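Genome packaging NTPase B204 (Sulfolobus turreted icosahedral virus 2, PDB 4KFS) probably hydrolyses ATP to drive packaging of the viral genome, as a P-loop NTPase of the FtsK-HerA type. Local coordinates at residues P3-V8 and A151-M156; V10-S15 and T159-E164; L100-A105 and L131-S136; E121-N126 and M144-K149. All coordinates share one frame; numbering follows the deposited sequence.

Contact 1: residues P3-V8 and A151-M156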
loop_
_atom_site.group_PDB
_atom_site.type_symbol
_atom_site.label_atom_id
_atom_site.label_comp_id
_atom_site.label_asym_id
_atom_site.label_seq_id
_atom_site.Cartn_x
_atom_site.Cartn_y
_atom_site.Cartn_z
ATOM N N PRO A 3 -3.698 0.397 12.352
ATOM C CA PRO A 3 -3.980 -0.708 11.429
ATOM C C PRO A 3 -4.909 -0.303 10.298
ATOM O O PRO A 3 -4.825 -0.874 9.217
ATOM C CB PRO A 3 -4.684 -1.738 12.318
ATOM C CG PRO A 3 -4.256 -1.394 13.716
ATOM C CD PRO A 3 -4.131 0.095 13.727
ATOM N N ASP A 4 -5.785 0.665 10.528
ATOM C CA ASP A 4 -6.716 1.048 9.477
ATOM C C ASP A 4 -6.259 2.280 8.678
ATOM O O ASP A 4 -7.053 2.895 7.973
ATOM C CB ASP A 4 -8.122 1.245 10.039
ATOM C CG ASP A 4 -8.126 2.057 11.311
ATOM O OD1 ASP A 4 -7.077 2.664 11.634
ATOM O OD2 ASP A 4 -9.178 2.088 11.986
ATOM N N ASP A 5 -4.977 2.615 8.787
ATOM C CA ASP A 5 -4.384 3.702 8.013
ATOM C C ASP A 5 -4.214 3.334 6.557
ATOM O O ASP A 5 -3.989 2.165 6.227
ATOM C CB ASP A 5 -2.991 4.029 8.550
ATOM C CG ASP A 5 -3.015 5.064 9.640
ATOM O OD1 ASP A 5 -4.080 5.687 9.829
ATOM O OD2 ASP A 5 -1.963 5.266 10.289
ATOM N N ILE A 6 -4.283 4.331 5.680
ATOM C CA ILE A 6 -3.797 4.131 4.325
ATOM C C ILE A 6 -2.335 4.560 4.227
ATOM O O ILE A 6 -2.000 5.730 4.428
ATOM C CB ILE A 6 -4.597 4.900 3.300
ATOM C CG1 ILE A 6 -6.045 4.379 3.276
ATOM C CG2 ILE A 6 -3.933 4.754 1.938
ATOM C CD1 ILE A 6 -6.973 5.149 2.351
ATOM N N VAL A 7 -1.471 3.607 3.903
ATOM C CA VAL A 7 -0.067 3.888 3.723
ATOM C C VAL A 7 0.304 3.717 2.256
ATOM O O VAL A 7 0.038 2.672 1.661
ATOM C CB VAL A 7 0.785 2.946 4.571
ATOM C CG1 VAL A 7 2.254 3.241 4.376
ATOM C CG2 VAL A 7 0.382 3.042 6.041
ATOM N N VAL A 8 0.910 4.742 1.672
ATOM C CA VAL A 8 1.399 4.651 0.299
ATOM C C VAL A 8 2.923 4.663 0.267
ATOM O O VAL A 8 3.549 5.524 0.874
ATOM C CB VAL A 8 0.861 5.786 -0.580
ATOM C CG1 VAL A 8 1.279 5.570 -2.050
ATOM C CG2 VAL A 8 -0.638 5.874 -0.443
ATOM N N ALA A 151 -4.367 9.434 1.626
ATOM C CA ALA A 151 -3.409 8.702 2.448
ATOM C C ALA A 151 -3.328 9.269 3.860
ATOM O O ALA A 151 -3.555 10.463 4.071
ATOM C CB ALA A 151 -2.008 8.731 1.799
ATOM N N ASP A 152 -3.005 8.409 4.820
ATOM C CA ASP A 152 -2.651 8.865 6.156
ATOM C C ASP A 152 -1.142 9.041 6.246
ATOM O O ASP A 152 -0.663 9.988 6.858
ATOM C CB ASP A 152 -3.164 7.904 7.213
ATOM C CG ASP A 152 -4.697 7.718 7.129
ATOM O OD1 ASP A 152 -5.439 8.637 7.549
ATOM O OD2 ASP A 152 -5.154 6.673 6.621
ATOM N N LEU A 153 -0.400 8.137 5.615
ATOM C CA LEU A 153 1.064 8.206 5.624
ATOM C C LEU A 153 1.574 7.961 4.215
ATOM O O LEU A 153 1.098 7.064 3.525
ATOM C CB LEU A 153 1.638 7.135 6.544
ATOM C CG LEU A 153 1.472 7.266 8.055
ATOM C CD1 LEU A 153 2.036 6.025 8.726
ATOM C CD2 LEU A 153 2.175 8.525 8.570
ATOM N N ILE A 154 2.531 8.761 3.780
ATOM C CA ILE A 154 3.141 8.571 2.479
ATOM C C ILE A 154 4.648 8.409 2.677
ATOM O O ILE A 154 5.308 9.259 3.276
ATOM C CB ILE A 154 2.829 9.756 1.531
ATOM C CG1 ILE A 154 1.315 9.895 1.337
ATOM C CG2 ILE A 154 3.514 9.567 0.173
ATOM C CD1 ILE A 154 0.896 11.236 0.680
ATOM N N ILE A 155 5.178 7.301 2.183
ATOM C CA ILE A 155 6.592 6.978 2.325
ATOM C C ILE A 155 7.253 7.072 0.963
ATOM O O ILE A 155 6.756 6.520 -0.006
ATOM C CB ILE A 155 6.753 5.560 2.876
ATOM C CG1 ILE A 155 6.240 5.498 4.324
ATOM C CG2 ILE A 155 8.197 5.098 2.772
ATOM C CD1 ILE A 155 6.385 4.120 4.977
ATOM N N MET A 156 8.361 7.792 0.881
ATOM C CA MET A 156 9.039 7.984 -0.394
ATOM C C MET A 156 10.552 7.766 -0.280
ATOM O O MET A 156 11.204 8.256 0.649
ATOM C CB MET A 156 8.739 9.387 -0.955
ATOM C CG MET A 156 7.239 9.622 -1.308
ATOM S SD MET A 156 6.905 11.362 -1.689
ATOM C CE MET A 156 6.645 12.022 -0.053
#

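Contact 2: residues V10-S15 and T159-E164. With AMP (adenosine monophosphate), chain C.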
loop_
_atom_site.group_PDB
_atom_site.type_symbol
_atom_site.label_atom_id
_atom_site.label_comp_id
_atom_site.label_asym_id
_atom_site.label_seq_id
_atom_site.Cartn_x
_atom_site.Cartn_y
_atom_site.Cartn_z
ATOM N N VAL A 10 6.289 4.761 -2.171
ATOM C CA VAL A 10 6.749 5.147 -3.494
ATOM C C VAL A 10 8.269 5.034 -3.588
ATOM O O VAL A 10 8.999 5.666 -2.825
ATOM C CB VAL A 10 6.329 6.586 -3.840
ATOM C CG1 VAL A 10 6.654 6.898 -5.306
ATOM C CG2 VAL A 10 4.844 6.786 -3.576
ATOM N N GLY A 11 8.734 4.212 -4.523
ATOM C CA GLY A 11 10.156 4.077 -4.776
ATOM C C GLY A 11 10.404 3.126 -5.924
ATOM O O GLY A 11 9.590 2.249 -6.199
ATOM N N ARG A 12 11.542 3.290 -6.588
ATOM C CA ARG A 12 11.882 2.455 -7.734
ATOM C C ARG A 12 12.298 1.036 -7.347
ATOM O O ARG A 12 12.398 0.688 -6.165
ATOM C CB ARG A 12 12.975 3.131 -8.564
ATOM C CG ARG A 12 12.540 4.444 -9.228
ATOM C CD ARG A 12 13.742 5.341 -9.470
ATOM N NE ARG A 12 13.586 6.234 -10.623
ATOM C CZ ARG A 12 12.926 7.390 -10.596
ATOM N NH1 ARG A 12 12.333 7.790 -9.477
ATOM N NH2 ARG A 12 12.844 8.142 -11.688
ATOM N N LYS A 13 12.529 0.211 -8.360
ATOM C CA LYS A 13 12.988 -1.147 -8.134
ATOM C C LYS A 13 14.326 -1.099 -7.410
ATOM O O LYS A 13 15.203 -0.312 -7.774
ATOM C CB LYS A 13 13.109 -1.894 -9.468
ATOM C CG LYS A 13 12.832 -3.374 -9.376
ATOM C CD LYS A 13 12.474 -3.943 -10.740
ATOM C CE LYS A 13 11.808 -5.303 -10.603
ATOM N NZ LYS A 13 10.578 -5.220 -9.760
ATOM N N LYS A 14 14.445 -1.914 -6.366
ATOM C CA LYS A 14 15.644 -2.008 -5.533
ATOM C C LYS A 14 15.856 -0.802 -4.610
ATOM O O LYS A 14 16.872 -0.722 -3.931
ATOM C CB LYS A 14 16.899 -2.311 -6.363
ATOM N N SER A 15 14.881 0.104 -4.557
ATOM C CA SER A 15 14.974 1.271 -3.682
ATOM C C SER A 15 14.857 0.877 -2.218
ATOM O O SER A 15 15.381 1.567 -1.351
ATOM C CB SER A 15 13.884 2.287 -3.998
ATOM O OG SER A 15 12.632 1.764 -3.597
ATOM N N THR A 159 14.301 10.446 -5.065
ATOM C CA THR A 159 14.091 10.792 -6.465
ATOM C C THR A 159 14.473 12.231 -6.743
ATOM O O THR A 159 14.330 13.093 -5.875
ATOM C CB THR A 159 12.632 10.597 -6.941
ATOM O OG1 THR A 159 12.576 10.859 -8.346
ATOM C CG2 THR A 159 11.689 11.562 -6.223
ATOM N N ARG A 160 14.961 12.487 -7.952
ATOM C CA ARG A 160 15.144 13.859 -8.433
ATOM C C ARG A 160 14.477 14.095 -9.789
ATOM O O ARG A 160 14.720 15.110 -10.446
ATOM C CB ARG A 160 16.631 14.239 -8.475
ATOM C CG ARG A 160 17.203 14.505 -7.105
ATOM C CD ARG A 160 18.689 14.837 -7.130
ATOM N NE ARG A 160 19.196 14.956 -5.765
ATOM C CZ ARG A 160 20.266 15.665 -5.417
ATOM N NH1 ARG A 160 20.963 16.316 -6.343
ATOM N NH2 ARG A 160 20.643 15.707 -4.143
ATOM N N GLU A 161 13.617 13.170 -10.194
ATOM C CA GLU A 161 12.915 13.298 -11.455
ATOM C C GLU A 161 11.927 14.448 -11.328
ATOM O O GLU A 161 11.127 14.479 -10.401
ATOM C CB GLU A 161 12.206 11.995 -11.804
ATOM C CG GLU A 161 11.911 11.844 -13.277
ATOM C CD GLU A 161 10.439 11.873 -13.571
ATOM O OE1 GLU A 161 9.683 12.393 -12.717
ATOM O OE2 GLU A 161 10.037 11.367 -14.647
ATOM N N PRO A 162 12.022 15.430 -12.235
ATOM C CA PRO A 162 11.283 16.694 -12.113
ATOM C C PRO A 162 9.765 16.528 -12.172
ATOM O O PRO A 162 9.048 17.239 -11.465
ATOM C CB PRO A 162 11.792 17.518 -13.303
ATOM C CG PRO A 162 12.443 16.531 -14.224
ATOM C CD PRO A 162 12.988 15.458 -13.345
ATOM N N ASN A 163 9.281 15.608 -12.998
ATOM C CA ASN A 163 7.849 15.328 -13.039
ATOM C C ASN A 163 7.402 14.806 -11.686
ATOM O O ASN A 163 6.386 15.236 -11.160
ATOM C CB ASN A 163 7.517 14.312 -14.127
ATOM C CG ASN A 163 7.710 14.869 -15.526
ATOM O OD1 ASN A 163 7.212 15.948 -15.856
ATOM N ND2 ASN A 163 8.446 14.134 -16.359
ATOM N N GLU A 164 8.185 13.890 -11.117
ATOM C CA GLU A 164 7.885 13.375 -9.790
ATOM C C GLU A 164 7.905 14.456 -8.729
ATOM O O GLU A 164 7.079 14.443 -7.826
ATOM C CB GLU A 164 8.848 12.267 -9.380
ATOM C CG GLU A 164 8.592 10.926 -10.026
ATOM C CD GLU A 164 9.273 9.801 -9.270
ATOM O OE1 GLU A 164 10.422 9.457 -9.633
ATOM O OE2 GLU A 164 8.659 9.274 -8.307
HETATM P P AMP C . 13.564 -3.536 -3.076
HETATM O O1P AMP C . 13.228 -2.132 -3.528
HETATM O O2P AMP C . 13.293 -4.677 -4.031
HETATM O O3P AMP C . 12.919 -3.823 -1.741
HETATM O "O5'" AMP C . 15.083 -3.599 -2.599
HETATM C "C5'" AMP C . 15.434 -4.217 -1.371
HETATM C "C4'" AMP C . 16.794 -4.865 -1.444
HETATM O "O4'" AMP C . 17.777 -3.996 -0.835
HETATM C "C3'" AMP C . 16.943 -6.171 -0.681
HETATM O "O3'" AMP C . 16.426 -7.287 -1.387
HETATM C "C2'" AMP C . 18.445 -6.248 -0.417
HETATM O "O2'" AMP C . 19.129 -6.780 -1.541
HETATM C "C1'" AMP C . 18.819 -4.768 -0.278
HETATM N N9 AMP C . 19.006 -4.374 1.133
HETATM C C8 AMP C . 19.963 -4.882 1.941
HETATM N N7 AMP C . 19.902 -4.334 3.182
HETATM C C5 AMP C . 18.892 -3.447 3.178
HETATM C C6 AMP C . 18.302 -2.535 4.180
HETATM N N6 AMP C . 18.805 -2.470 5.436
HETATM N N1 AMP C . 17.257 -1.777 3.797
HETATM C C2 AMP C . 16.773 -1.862 2.537
HETATM N N3 AMP C . 17.244 -2.669 1.571
HETATM C C4 AMP C . 18.301 -3.472 1.827
#

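Contact 3: residues L100-A105 and L131-S136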
loop_
_atom_site.group_PDB
_atom_site.type_symbol
_atom_site.label_atom_id
_atom_site.label_comp_id
_atom_site.label_asym_id
_atom_site.label_seq_id
_atom_site.Cartn_x
_atom_site.Cartn_y
_atom_site.Cartn_z
ATOM N N LEU A 100 -4.903 -4.608 3.964
ATOM C CA LEU A 100 -4.825 -5.069 2.587
ATOM C C LEU A 100 -3.575 -4.494 1.923
ATOM O O LEU A 100 -3.468 -3.272 1.714
ATOM C CB LEU A 100 -6.075 -4.661 1.821
ATOM C CG LEU A 100 -6.099 -4.977 0.326
ATOM C CD1 LEU A 100 -5.899 -6.471 0.052
ATOM C CD2 LEU A 100 -7.422 -4.484 -0.275
ATOM N N ILE A 101 -2.634 -5.381 1.606
ATOM C CA ILE A 101 -1.351 -5.000 1.020
ATOM C C ILE A 101 -1.354 -5.212 -0.497
ATOM O O ILE A 101 -1.536 -6.328 -0.986
ATOM C CB ILE A 101 -0.193 -5.813 1.656
ATOM C CG1 ILE A 101 -0.215 -5.661 3.182
ATOM C CG2 ILE A 101 1.153 -5.417 1.045
ATOM C CD1 ILE A 101 0.920 -6.391 3.899
ATOM N N ILE A 102 -1.184 -4.131 -1.244
ATOM C CA ILE A 102 -1.218 -4.203 -2.698
ATOM C C ILE A 102 0.109 -3.734 -3.296
ATOM O O ILE A 102 0.388 -2.522 -3.341
ATOM C CB ILE A 102 -2.367 -3.356 -3.241
ATOM C CG1 ILE A 102 -3.665 -3.724 -2.522
ATOM C CG2 ILE A 102 -2.518 -3.554 -4.737
ATOM C CD1 ILE A 102 -4.907 -3.120 -3.151
ATOM N N ASP A 103 0.930 -4.681 -3.761
ATOM C CA ASP A 103 2.289 -4.333 -4.205
ATOM C C ASP A 103 2.407 -3.627 -5.572
ATOM O O ASP A 103 3.356 -2.882 -5.798
ATOM C CB ASP A 103 3.275 -5.513 -4.084
ATOM C CG ASP A 103 2.875 -6.715 -4.920
ATOM O OD1 ASP A 103 2.075 -6.554 -5.868
ATOM O OD2 ASP A 103 3.376 -7.829 -4.636
ATOM N N GLU A 104 1.461 -3.843 -6.477
ATOM C CA GLU A 104 1.475 -3.069 -7.721
ATOM C C GLU A 104 0.181 -2.281 -7.810
ATOM O O GLU A 104 -0.738 -2.635 -8.551
ATOM C CB GLU A 104 1.694 -3.974 -8.939
ATOM C CG GLU A 104 2.935 -4.867 -8.795
ATOM C CD GLU A 104 3.377 -5.516 -10.096
ATOM O OE1 GLU A 104 2.902 -5.094 -11.171
ATOM O OE2 GLU A 104 4.208 -6.447 -10.050
ATOM N N ALA A 105 0.112 -1.222 -7.012
ATOM C CA ALA A 105 -1.132 -0.495 -6.791
ATOM C C ALA A 105 -1.683 0.150 -8.048
ATOM O O ALA A 105 -2.877 0.425 -8.130
ATOM C CB ALA A 105 -0.956 0.545 -5.697
ATOM N N LEU A 131 -10.545 -2.043 7.203
ATOM C CA LEU A 131 -9.438 -2.424 6.335
ATOM C C LEU A 131 -8.409 -1.312 6.164
ATOM O O LEU A 131 -8.715 -0.266 5.600
ATOM C CB LEU A 131 -9.949 -2.836 4.956
ATOM C CG LEU A 131 -10.770 -4.132 4.846
ATOM C CD1 LEU A 131 -11.384 -4.251 3.470
ATOM C CD2 LEU A 131 -9.891 -5.329 5.108
ATOM N N GLY A 132 -7.191 -1.545 6.634
ATOM C CA GLY A 132 -6.087 -0.660 6.298
ATOM C C GLY A 132 -5.609 -0.952 4.881
ATOM O O GLY A 132 -5.936 -2.003 4.313
ATOM N N LEU A 133 -4.845 -0.034 4.303
ATOM C CA LEU A 133 -4.236 -0.254 2.995
ATOM C C LEU A 133 -2.755 0.078 3.015
ATOM O O LEU A 133 -2.343 1.108 3.561
ATOM C CB LEU A 133 -4.890 0.612 1.925
ATOM C CG LEU A 133 -6.278 0.333 1.368
ATOM C CD1 LEU A 133 -6.664 1.531 0.510
ATOM C CD2 LEU A 133 -6.305 -0.935 0.521
ATOM N N ILE A 134 -1.960 -0.800 2.420
ATOM C CA ILE A 134 -0.589 -0.475 2.084
ATOM C C ILE A 134 -0.459 -0.610 0.568
ATOM O O ILE A 134 -0.595 -1.709 0.008
ATOM C CB ILE A 134 0.398 -1.408 2.804
ATOM C CG1 ILE A 134 0.325 -1.187 4.319
ATOM C CG2 ILE A 134 1.793 -1.180 2.287
ATOM C CD1 ILE A 134 1.197 -2.139 5.140
ATOM N N LEU A 135 -0.242 0.516 -0.098
ATOM C CA LEU A 135 -0.166 0.554 -1.548
ATOM C C LEU A 135 1.253 0.892 -1.954
ATOM O O LEU A 135 1.820 1.860 -1.450
ATOM C CB LEU A 135 -1.092 1.630 -2.105
ATOM C CG LEU A 135 -2.583 1.623 -1.786
ATOM C CD1 LEU A 135 -3.272 2.719 -2.582
ATOM C CD2 LEU A 135 -3.205 0.258 -2.077
ATOM N N SER A 136 1.848 0.122 -2.858
ATOM C CA SER A 136 3.191 0.502 -3.307
ATOM C C SER A 136 3.211 0.742 -4.804
ATOM O O SER A 136 2.430 0.145 -5.557
ATOM C CB SER A 136 4.267 -0.507 -2.879
ATOM O OG SER A 136 4.254 -1.672 -3.685
#

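Contact 4: residues E121-N126 and M144-K149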
loop_
_atom_site.group_PDB
_atom_site.type_symbol
_atom_site.label_atom_id
_atom_site.label_comp_id
_atom_site.label_asym_id
_atom_site.label_seq_id
_atom_site.Cartn_x
_atom_site.Cartn_y
_atom_site.Cartn_z
ATOM N N GLU A 121 -14.661 3.360 -1.906
ATOM C CA GLU A 121 -14.744 2.906 -0.514
ATOM C C GLU A 121 -13.345 2.647 0.043
ATOM O O GLU A 121 -13.025 3.020 1.178
ATOM C CB GLU A 121 -15.637 1.656 -0.386
ATOM C CG GLU A 121 -15.829 1.199 1.064
ATOM C CD GLU A 121 -16.962 0.193 1.250
ATOM O OE1 GLU A 121 -17.041 -0.782 0.475
ATOM O OE2 GLU A 121 -17.767 0.378 2.189
ATOM N N ALA A 122 -12.499 2.019 -0.766
ATOM C CA ALA A 122 -11.150 1.706 -0.322
ATOM C C ALA A 122 -10.373 2.960 0.085
ATOM O O ALA A 122 -9.617 2.914 1.050
ATOM C CB ALA A 122 -10.394 0.910 -1.387
ATOM N N LEU A 123 -10.575 4.071 -0.634
ATOM C CA LEU A 123 -9.833 5.306 -0.373
ATOM C C LEU A 123 -10.496 6.215 0.661
ATOM O O LEU A 123 -9.830 7.011 1.290
ATOM C CB LEU A 123 -9.616 6.104 -1.672
ATOM C CG LEU A 123 -8.776 5.450 -2.768
ATOM C CD1 LEU A 123 -8.582 6.410 -3.921
ATOM C CD2 LEU A 123 -7.436 5.043 -2.219
ATOM N N HIS A 124 -11.808 6.110 0.834
ATOM C CA HIS A 124 -12.503 7.060 1.695
ATOM C C HIS A 124 -13.191 6.460 2.906
ATOM O O HIS A 124 -13.491 7.177 3.857
ATOM C CB HIS A 124 -13.541 7.841 0.891
ATOM C CG HIS A 124 -12.954 8.649 -0.218
ATOM N ND1 HIS A 124 -12.751 8.136 -1.480
ATOM C CD2 HIS A 124 -12.523 9.932 -0.257
ATOM C CE1 HIS A 124 -12.224 9.070 -2.251
ATOM N NE2 HIS A 124 -12.081 10.172 -1.535
ATOM N N ALA A 125 -13.480 5.166 2.867
ATOM C CA ALA A 125 -14.274 4.565 3.927
ATOM C C ALA A 125 -13.592 3.340 4.506
ATOM O O ALA A 125 -14.246 2.464 5.056
ATOM C CB ALA A 125 -15.669 4.205 3.404
ATOM N N ASN A 126 -12.272 3.285 4.388
ATOM C CA ASN A 126 -11.574 2.056 4.691
ATOM C C ASN A 126 -11.671 1.714 6.176
ATOM O O ASN A 126 -11.726 0.543 6.547
ATOM C CB ASN A 126 -10.125 2.119 4.204
ATOM C CG ASN A 126 -9.310 3.106 4.978
ATOM O OD1 ASN A 126 -9.421 4.310 4.770
ATOM N ND2 ASN A 126 -8.497 2.607 5.895
ATOM N N MET A 144 -3.549 7.691 -9.285
ATOM C CA MET A 144 -4.436 8.838 -9.177
ATOM C C MET A 144 -3.952 9.730 -8.055
ATOM O O MET A 144 -3.681 9.234 -6.957
ATOM C CB MET A 144 -5.848 8.399 -8.786
ATOM C CG MET A 144 -6.496 7.389 -9.655
ATOM S SD MET A 144 -8.028 6.882 -8.846
ATOM C CE MET A 144 -7.410 5.825 -7.550
ATOM N N PRO A 145 -3.863 11.047 -8.317
ATOM C CA PRO A 145 -3.525 12.061 -7.318
ATOM C C PRO A 145 -4.363 11.903 -6.059
ATOM O O PRO A 145 -3.908 12.205 -4.959
ATOM C CB PRO A 145 -3.883 13.376 -8.021
ATOM C CG PRO A 145 -3.714 13.084 -9.465
ATOM C CD PRO A 145 -4.039 11.628 -9.663
ATOM N N ILE A 146 -5.580 11.402 -6.231
ATOM C CA ILE A 146 -6.524 11.255 -5.142
ATOM C C ILE A 146 -6.031 10.282 -4.066
ATOM O O ILE A 146 -6.377 10.404 -2.885
ATOM C CB ILE A 146 -7.900 10.843 -5.709
ATOM C CG1 ILE A 146 -8.689 12.108 -6.000
ATOM C CG2 ILE A 146 -8.670 9.985 -4.752
ATOM C CD1 ILE A 146 -8.454 13.126 -4.944
ATOM N N VAL A 147 -5.202 9.331 -4.473
ATOM C CA VAL A 147 -4.665 8.375 -3.511
ATOM C C VAL A 147 -3.835 9.103 -2.460
ATOM O O VAL A 147 -3.930 8.806 -1.268
ATOM C CB VAL A 147 -3.816 7.292 -4.201
ATOM C CG1 VAL A 147 -3.073 6.450 -3.164
ATOM C CG2 VAL A 147 -4.687 6.420 -5.059
ATOM N N TYR A 148 -3.030 10.069 -2.905
ATOM C CA TYR A 148 -2.155 10.824 -2.001
ATOM C C TYR A 148 -2.947 11.752 -1.097
ATOM O O TYR A 148 -2.570 11.967 0.056
ATOM C CB TYR A 148 -1.113 11.613 -2.791
ATOM C CG TYR A 148 -0.295 10.716 -3.678
ATOM C CD1 TYR A 148 0.584 9.790 -3.130
ATOM C CD2 TYR A 148 -0.433 10.754 -5.059
ATOM C CE1 TYR A 148 1.331 8.941 -3.934
ATOM C CE2 TYR A 148 0.305 9.895 -5.876
ATOM C CZ TYR A 148 1.184 8.993 -5.296
ATOM O OH TYR A 148 1.920 8.150 -6.085
ATOM N N LYS A 149 -4.056 12.282 -1.612
ATOM C CA LYS A 149 -4.894 13.159 -0.797
ATOM C C LYS A 149 -5.563 12.358 0.318
ATOM O O LYS A 149 -5.794 12.871 1.411
ATOM C CB LYS A 149 -5.944 13.886 -1.648
ATOM C CG LYS A 149 -5.378 14.681 -2.839
ATOM C CD LYS A 149 -4.334 15.731 -2.405
ATOM C CE LYS A 149 -4.983 17.054 -2.030
ATOM N NZ LYS A 149 -4.031 18.186 -2.182
#

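Contact 1: residues P3-V8 and A151-M156
I6 and D152 meet almost at right angles, at the start of two parallel strands, 6-10 and 153-156, in the central sheet of a P-loop NTPase fold. The CB of D152 already points to the other segment, and with CG beside the backbone N (chi1 -58°) the carboxylate comes to lie next to I6 N. Its OD2 takes the I6 N-H on the anti lone pair, at 2.7 Å between I6 N and D152 OD2. The bond is close to straight. In return I6 O accepts two N-H groups: D152 N lies in the carbonyl plane, while L153 N is tilted from it. D5 lies obliquely across D152, with the two carboxylate planes 26° apart. D5 OD1 and D152 OD2 are only 3.5 Å apart. R127 probably offsets this repulsion, since it makes salt bridges to OD1 of both residues; N194 also bonds D152 OD1. Further along, V7 and L153 send their side chains to one face of the sheet, where V7 CG2 touches L153 CB. V8 and I154 point to the other face, which helix 145-150 covers. There V8 CG2, beside its backbone N, packs on A151 CB at 3.9 Å. V8 N bonds L153 O. The next bond is short and almost linear, with I155 N 2.7 Å from V8 O.

Contact 2: residues V10-S15 and T159-E164
The backbone makes a type II beta turn from R12 to S15, while E164 sits in the first turn of helix 162-171 and faces R12 across the contact. The R12 side chain is extended from CG to NE and meets E164 coming from the opposite direction. R12 NH1 gives a short salt bridge to E164 OE1 at 2.5 Å, using the syn lone pair of that oxygen. The guanidinium and carboxylate planes are 35° apart. E161 CB also lies at the guanidinium edge, 3.9 Å from R12 NH2. E164 OE1 has a second donor: T159 OG1 reaches it at 2.9 Å from above the carboxylate plane. These two bonds fix the carboxylate, and V140 N holds its other oxygen. Residues 11-15 begin a loop that, with G16, K17 and S18, is consistent with a P-loop (Walker A), in the usual place between strand 6-10 and helix 17-31. S15 N is 3.0 Å from AMP O1P, and K14 N also lies close to that oxygen. R12 O closes the turn by accepting from both S15 N and S15 OG. On the other segment T159 OG1 accepts from E161 N, an ST turn. E161 is the N-cap of the helix. Its chain bends at chi2 (-113°), and E161 OE1 accepts from E164 N at 2.7 Å. Y141 OH bonds E161 OE2.

Contact 3: residues L100-A105 and L131-S136
The flat groups that join L100-I102 to G132-S136 are the peptides of two parallel strands. The side chains of L100, I102, L133 and L135 lie on one face of the sheet they form, those of I101 and I134 on the other. The peptides bond in alternation across the gap. L100 N meets G132 O at 2.8 Å from well above the carbonyl plane, whereas I102 N meets I134 O nearly head-on. On the first face L100 and L133 run side by side in the same direction, with 3.8 Å between their CD2 atoms. I102 and L135 do the same, L135 CD2 resting 3.9 Å from I102 CB. A105 CB then packs on L135 CB. On the other face I101 CG1 touches I134 CD1, and helix 17-31 covers both residues. Beyond the end of strand 98-102, S136 continues the pairing. Its chi1 of 77° places OG between its backbone N and carbonyl carbon, from where S136 OG gives a short bond to D103 O (2.6 Å). A105 N returns a bond to S136 O at 3.1 Å. The turn after I102 is thus held by both the side chain and the backbone of S136. S136 also touches K17, and H41 bonds D103 OD1. The hydrophobic strand ending in D103 and E104 is consistent with a Walker B motif. One strand, 131-137, separates it from the P-loop strand 6-10, as in ASCE-type P-loop ATPases.

Contact 4: residues E121-N126 and M144-K149
L123 carries this contact: one methyl, CD1, reaches toward M144, I146 and V147. Its CG stands beside the backbone N (chi1 -63°) and chi2 is extended at -176°, which sends CD1 across to helix 145-150. The nearest partner is I146, with 3.7 Å from L123 CD1 to I146 CG2. The M144 chain is extended through chi2 and bends at chi3 (-76°). The bend swings its terminal methyl toward helix 117-124, so that M144 CE lies 3.9 Å from L123 CD1. V147 crosses L123 at about a right angle. One of its methyls, CG2, stands beside the backbone N and faces L123, at 4.1 Å from L123 CD1 and 4.2 Å from L123 CD2. Its other methyl, CG1, packs on L135 of the sheet. Both I146 torsions stay in the well near -60° but are displaced from its centre. I146 is exposed to solvent. H124 adds a looser touch on I146: H124 CE1 comes within 4.4 Å of I146 CG2. The H124 ring is kept by its own helix, because ND1 is bonded to D120 O. The contact is made by side chains alone, mostly apolar methyl groups, with no polar bond between the two segments. F109 of helix 106-109 touches L123, M144 and V147 and so completes the cluster. V147 also touches V8, which joins the cluster to the strand layer. Helix 117-124 precedes strand 131-137 and helix 145-150 follows it. They pack here as helices of successive beta-alpha-beta crossovers, in the helical layer on the L133 and L135 face of the sheet of an alpha/beta P-loop NTPase domain.

From the N terminus, strand 6-10 is the first strand of the chain. Contact 1 pairs its start with strand 153-156 and closes a loop of over 140 residues. Contact 2 starts at the end of strand 6-10 and returns to the beginning of helix 162-171; its loop crosses that of contact 1. Contacts 3 and 4 are nested inside both loops and cross each other. Contact 3 joins strands 98-102 and 131-137, and contact 4 joins the helices before and after strand 131-137. V7 N and V7 O meet L133 O and L135 N, making contacts 1 and 3 parts of one sheet. N126 ND2, bonded to L131 O, ties contact 4 to the start of strand 131-137.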